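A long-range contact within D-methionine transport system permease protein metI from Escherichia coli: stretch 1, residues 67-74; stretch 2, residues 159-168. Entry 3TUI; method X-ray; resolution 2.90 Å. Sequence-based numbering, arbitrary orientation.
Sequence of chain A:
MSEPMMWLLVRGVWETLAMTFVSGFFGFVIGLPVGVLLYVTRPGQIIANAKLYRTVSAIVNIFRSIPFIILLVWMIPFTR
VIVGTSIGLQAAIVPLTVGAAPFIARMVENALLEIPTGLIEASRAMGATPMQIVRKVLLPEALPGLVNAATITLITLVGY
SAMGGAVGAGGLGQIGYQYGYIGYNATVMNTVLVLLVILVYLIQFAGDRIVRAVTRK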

ATOM      1  N   PRO A  67     -13.490 -18.797 -31.120  1.00 47.67           N
ATOM      2  CA  PRO A  67     -13.501 -17.540 -31.897  1.00 53.13           C
ATOM      3  C   PRO A  67     -14.888 -17.239 -32.461  1.00 59.71           C
ATOM      4  O   PRO A  67     -15.480 -18.132 -33.066  1.00 71.95           O
ATOM      5  CB  PRO A  67     -12.502 -17.810 -33.039  1.00 44.43           C
ATOM      6  CG  PRO A  67     -11.556 -18.831 -32.478  1.00 48.16           C
ATOM      7  CD  PRO A  67     -12.435 -19.718 -31.582  1.00 46.54           C
ATOM      8  N   PHE A  68     -15.386 -16.016 -32.291  1.00 58.25           N
ATOM      9  CA  PHE A  68     -16.812 -15.760 -32.476  1.00 58.29           C
ATOM     10  C   PHE A  68     -17.389 -16.315 -33.753  1.00 67.19           C
ATOM     11  O   PHE A  68     -18.480 -16.904 -33.740  1.00 79.50           O
ATOM     12  CB  PHE A  68     -17.182 -14.283 -32.362  1.00 48.02           C
ATOM     13  CG  PHE A  68     -18.649 -14.027 -32.578  1.00 52.86           C
ATOM     14  CD1 PHE A  68     -19.584 -14.483 -31.636  1.00 43.13           C
ATOM     15  CD2 PHE A  68     -19.105 -13.308 -33.687  1.00 53.20           C
ATOM     16  CE1 PHE A  68     -20.953 -14.253 -31.807  1.00 42.38           C
ATOM     17  CE2 PHE A  68     -20.474 -13.070 -33.863  1.00 45.91           C
ATOM     18  CZ  PHE A  68     -21.398 -13.546 -32.918  1.00 37.66           C
ATOM     19  N   ILE A  69     -16.687 -16.115 -34.863  1.00 60.20           N
ATOM     20  CA  ILE A  69     -17.234 -16.588 -36.123  1.00 45.82           C
ATOM     21  C   ILE A  69     -17.545 -18.068 -35.988  1.00 42.94           C
ATOM     22  O   ILE A  69     -18.699 -18.452 -36.198  1.00 49.49           O
ATOM     23  CB  ILE A  69     -16.368 -16.243 -37.347  1.00 37.46           C
ATOM     24  CG1 ILE A  69     -17.234 -16.421 -38.601  1.00 40.07           C
ATOM     25  CG2 ILE A  69     -15.059 -17.047 -37.373  1.00 19.16           C
ATOM     26  CD1 ILE A  69     -16.510 -16.208 -39.876  1.00 51.98           C
ATOM     27  N   ILE A  70     -16.557 -18.868 -35.562  1.00 27.27           N
ATOM     28  CA  ILE A  70     -16.777 -20.285 -35.251  1.00 34.86           C
ATOM     29  C   ILE A  70     -17.905 -20.541 -34.250  1.00 46.36           C
ATOM     30  O   ILE A  70     -18.607 -21.546 -34.322  1.00 34.71           O
ATOM     31  CB  ILE A  70     -15.523 -20.958 -34.712  1.00 35.29           C
ATOM     32  CG1 ILE A  70     -14.355 -20.692 -35.661  1.00 40.84           C
ATOM     33  CG2 ILE A  70     -15.795 -22.459 -34.381  1.00 23.09           C
ATOM     34  CD1 ILE A  70     -14.542 -21.232 -37.041  1.00 47.74           C
ATOM     35  N   LEU A  71     -18.073 -19.642 -33.296  1.00 54.42           N
ATOM     36  CA  LEU A  71     -19.223 -19.774 -32.429  1.00 61.98           C
ATOM     37  C   LEU A  71     -20.486 -19.671 -33.272  1.00 59.93           C
ATOM     38  O   LEU A  71     -21.359 -20.518 -33.171  1.00 66.29           O
ATOM     39  CB  LEU A  71     -19.233 -18.729 -31.316  1.00 61.23           C
ATOM     40  CG  LEU A  71     -20.443 -18.956 -30.408  1.00 56.81           C
ATOM     41  CD1 LEU A  71     -20.300 -20.292 -29.653  1.00 39.48           C
ATOM     42  CD2 LEU A  71     -20.675 -17.766 -29.456  1.00 52.36           C
ATOM     43  N   LEU A  72     -20.568 -18.641 -34.105  1.00 60.50           N
ATOM     44  CA  LEU A  72     -21.773 -18.374 -34.894  1.00 71.72           C
ATOM     45  C   LEU A  72     -22.191 -19.549 -35.797  1.00 73.95           C
ATOM     46  O   LEU A  72     -23.352 -20.008 -35.768  1.00 66.30           O
ATOM     47  CB  LEU A  72     -21.585 -17.109 -35.743  1.00 68.03           C
ATOM     48  CG  LEU A  72     -22.852 -16.414 -36.259  1.00 63.01           C
ATOM     49  CD1 LEU A  72     -22.569 -14.953 -36.607  1.00 51.30           C
ATOM     50  CD2 LEU A  72     -23.467 -17.159 -37.469  1.00 67.24           C
ATOM     51  N   VAL A  73     -21.229 -19.998 -36.602  1.00 65.86           N
ATOM     52  CA  VAL A  73     -21.393 -21.096 -37.548  1.00 56.51           C
ATOM     53  C   VAL A  73     -21.789 -22.404 -36.864  1.00 63.03           C
ATOM     54  O   VAL A  73     -22.711 -23.088 -37.303  1.00 72.70           O
ATOM     55  CB  VAL A  73     -20.112 -21.270 -38.389  1.00 48.05           C
ATOM     56  CG1 VAL A  73     -20.051 -22.638 -39.020  1.00 49.14           C
ATOM     57  CG2 VAL A  73     -19.985 -20.144 -39.422  1.00 34.72           C
ATOM     58  N   TRP A  74     -21.101 -22.738 -35.781  1.00 60.93           N
ATOM     59  CA  TRP A  74     -21.419 -23.929 -34.998  1.00 55.52           C
ATOM     60  C   TRP A  74     -22.803 -23.824 -34.384  1.00 50.99           C
ATOM     61  O   TRP A  74     -23.392 -24.816 -33.968  1.00 59.06           O
ATOM     62  CB  TRP A  74     -20.368 -24.134 -33.906  1.00 56.95           C
ATOM     63  CG  TRP A  74     -20.727 -25.168 -32.914  1.00 62.02           C
ATOM     64  CD1 TRP A  74     -20.807 -26.504 -33.127  1.00 69.60           C
ATOM     65  CD2 TRP A  74     -21.052 -24.957 -31.532  1.00 82.44           C
ATOM     66  NE1 TRP A  74     -21.174 -27.145 -31.972  1.00 73.91           N
ATOM     67  CE2 TRP A  74     -21.327 -26.217 -30.973  1.00 81.96           C
ATOM     68  CE3 TRP A  74     -21.137 -23.822 -30.711  1.00 88.32           C
ATOM     69  CZ2 TRP A  74     -21.682 -26.383 -29.630  1.00 83.34           C
ATOM     70  CZ3 TRP A  74     -21.496 -23.990 -29.376  1.00 80.75           C
ATOM     71  CH2 TRP A  74     -21.762 -25.259 -28.853  1.00 77.69           C
ATOM     72  N   GLY A 159     -17.492  -5.273 -33.595  1.00 23.49           N
ATOM     73  CA  GLY A 159     -16.680  -6.191 -34.385  1.00 33.25           C
ATOM     74  C   GLY A 159     -17.356  -7.542 -34.604  1.00 32.96           C
ATOM     75  O   GLY A 159     -17.241  -8.145 -35.669  1.00 24.80           O
ATOM     76  N   TYR A 160     -18.055  -8.014 -33.571  1.00 33.80           N
ATOM     77  CA  TYR A 160     -18.752  -9.294 -33.597  1.00 28.49           C
ATOM     78  C   TYR A 160     -19.919  -9.272 -34.569  1.00 36.02           C
ATOM     79  O   TYR A 160     -20.067 -10.176 -35.399  1.00 31.18           O
ATOM     80  CB  TYR A 160     -19.234  -9.581 -32.185  1.00 42.29           C
ATOM     81  CG  TYR A 160     -18.249 -10.369 -31.359  1.00 42.67           C
ATOM     82  CD1 TYR A 160     -16.881 -10.376 -31.683  1.00 40.12           C
ATOM     83  CD2 TYR A 160     -18.687 -11.140 -30.281  1.00 32.86           C
ATOM     84  CE1 TYR A 160     -15.970 -11.114 -30.936  1.00 40.37           C
ATOM     85  CE2 TYR A 160     -17.788 -11.880 -29.516  1.00 37.40           C
ATOM     86  CZ  TYR A 160     -16.434 -11.865 -29.846  1.00 46.95           C
ATOM     87  OH  TYR A 160     -15.562 -12.612 -29.088  1.00 48.89           O
ATOM     88  N   SER A 161     -20.739  -8.224 -34.455  1.00 45.44           N
ATOM     89  CA  SER A 161     -21.858  -8.011 -35.364  1.00 46.71           C
ATOM     90  C   SER A 161     -21.345  -7.761 -36.787  1.00 43.65           C
ATOM     91  O   SER A 161     -21.935  -8.240 -37.752  1.00 52.15           O
ATOM     92  CB  SER A 161     -22.757  -6.848 -34.914  1.00 48.01           C
ATOM     93  OG  SER A 161     -22.076  -5.603 -34.908  1.00 38.32           O
ATOM     94  N   ALA A 162     -20.262  -7.014 -36.943  1.00 22.72           N
ATOM     95  CA  ALA A 162     -19.715  -6.879 -38.290  1.00 35.48           C
ATOM     96  C   ALA A 162     -19.326  -8.235 -38.895  1.00 41.66           C
ATOM     97  O   ALA A 162     -19.678  -8.535 -40.027  1.00 49.48           O
ATOM     98  CB  ALA A 162     -18.532  -5.927 -38.319  1.00 43.83           C
ATOM     99  N   MET A 163     -18.608  -9.068 -38.159  1.00 38.84           N
ATOM    100  CA  MET A 163     -18.230 -10.353 -38.724  1.00 59.28           C
ATOM    101  C   MET A 163     -19.475 -11.217 -38.964  1.00 58.67           C
ATOM    102  O   MET A 163     -19.411 -12.236 -39.651  1.00 55.34           O
ATOM    103  CB  MET A 163     -17.216 -11.062 -37.821  1.00 75.92           C
ATOM    104  CG  MET A 163     -16.426 -12.250 -38.429  1.00 37.08           C
ATOM    105  SD  MET A 163     -16.056 -12.015 -40.173  1.00 83.98           S
ATOM    106  CE  MET A 163     -15.232 -13.542 -40.573  1.00 92.08           C
ATOM    107  N   GLY A 164     -20.606 -10.811 -38.392  1.00 57.41           N
ATOM    108  CA  GLY A 164     -21.866 -11.496 -38.643  1.00 60.68           C
ATOM    109  C   GLY A 164     -22.431 -11.244 -40.038  1.00 64.82           C
ATOM    110  O   GLY A 164     -23.302 -11.982 -40.504  1.00 49.70           O
ATOM    111  N   GLY A 165     -21.933 -10.200 -40.703  1.00 74.24           N
ATOM    112  CA  GLY A 165     -22.367  -9.841 -42.046  1.00 71.94           C
ATOM    113  C   GLY A 165     -21.671 -10.625 -43.146  1.00 67.17           C
ATOM    114  O   GLY A 165     -21.936 -10.418 -44.321  1.00 73.36           O
ATOM    115  N   ALA A 166     -20.741 -11.493 -42.773  1.00 61.35           N
ATOM    116  CA  ALA A 166     -20.238 -12.478 -43.709  1.00 54.16           C
ATOM    117  C   ALA A 166     -21.216 -13.634 -43.746  1.00 53.50           C
ATOM    118  O   ALA A 166     -21.397 -14.261 -44.774  1.00 71.72           O
ATOM    119  CB  ALA A 166     -18.844 -12.964 -43.315  1.00 52.38           C
ATOM    120  N   VAL A 167     -21.796 -13.938 -42.594  1.00 47.12           N
ATOM    121  CA  VAL A 167     -22.792 -15.000 -42.440  1.00 56.78           C
ATOM    122  C   VAL A 167     -24.242 -14.485 -42.440  1.00 60.91           C
ATOM    123  O   VAL A 167     -25.137 -15.129 -41.873  1.00 48.15           O
ATOM    124  CB  VAL A 167     -22.531 -15.876 -41.230  1.00 55.96           C
ATOM    125  CG1 VAL A 167     -21.359 -16.796 -41.523  1.00 47.25           C
ATOM    126  CG2 VAL A 167     -22.278 -15.032 -40.010  1.00 71.32           C
ATOM    127  N   GLY A 168     -24.424 -13.255 -42.918  1.00 55.36           N
ATOM    128  CA  GLY A 168     -25.748 -12.710 -43.143  1.00 35.56           C
ATOM    129  C   GLY A 168     -26.498 -12.373 -41.876  1.00 47.82           C
ATOM    130  O   GLY A 168     -27.585 -12.891 -41.628  1.00 53.82           O
TER

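No hydrogen bond crosses between these stretches; apolar packing and one aromatic stack hold them together, burying 403 Å² in all. Pro 67 touches nothing opposite but occupies the N-cap position, and its O accepts a hydrogen bond from Leu 71 N in the first turn of the helix.

Phe 68, in the t rotamer, makes the most extensive contact. Its ring lies in an offset stack on that of Tyr 160, with centroids 4.3 Å apart and planes only 7° from parallel. The offset leaves CB of Phe 68 over the face of the Tyr 160 ring, 3.6 Å from its centroid, a CH-pi contact. Flat aromatic side chains suit both positions, since each offers a broad face.

One residue on, Ile 69 extends its chain with both chi angles t, and its CD1 comes within 3.0 Å of Met 163 CE, a notably tight approach for two methyl carbons. Ile 70 and Leu 71 make no contact here.

Leu 72, one helical turn beyond Phe 68, points toward stretch 2 again. Its CD1 lies 3.4 Å from Val 167 CG2 and 4.1 Å from Gly 164 CA; a CB on Gly 164 would clash with Ser 161 O. Val 73, pointing sideways, adds a looser contact, its CG2 4.2 Å from Val 167 CG1, so branched Val 167 meets two neighbours.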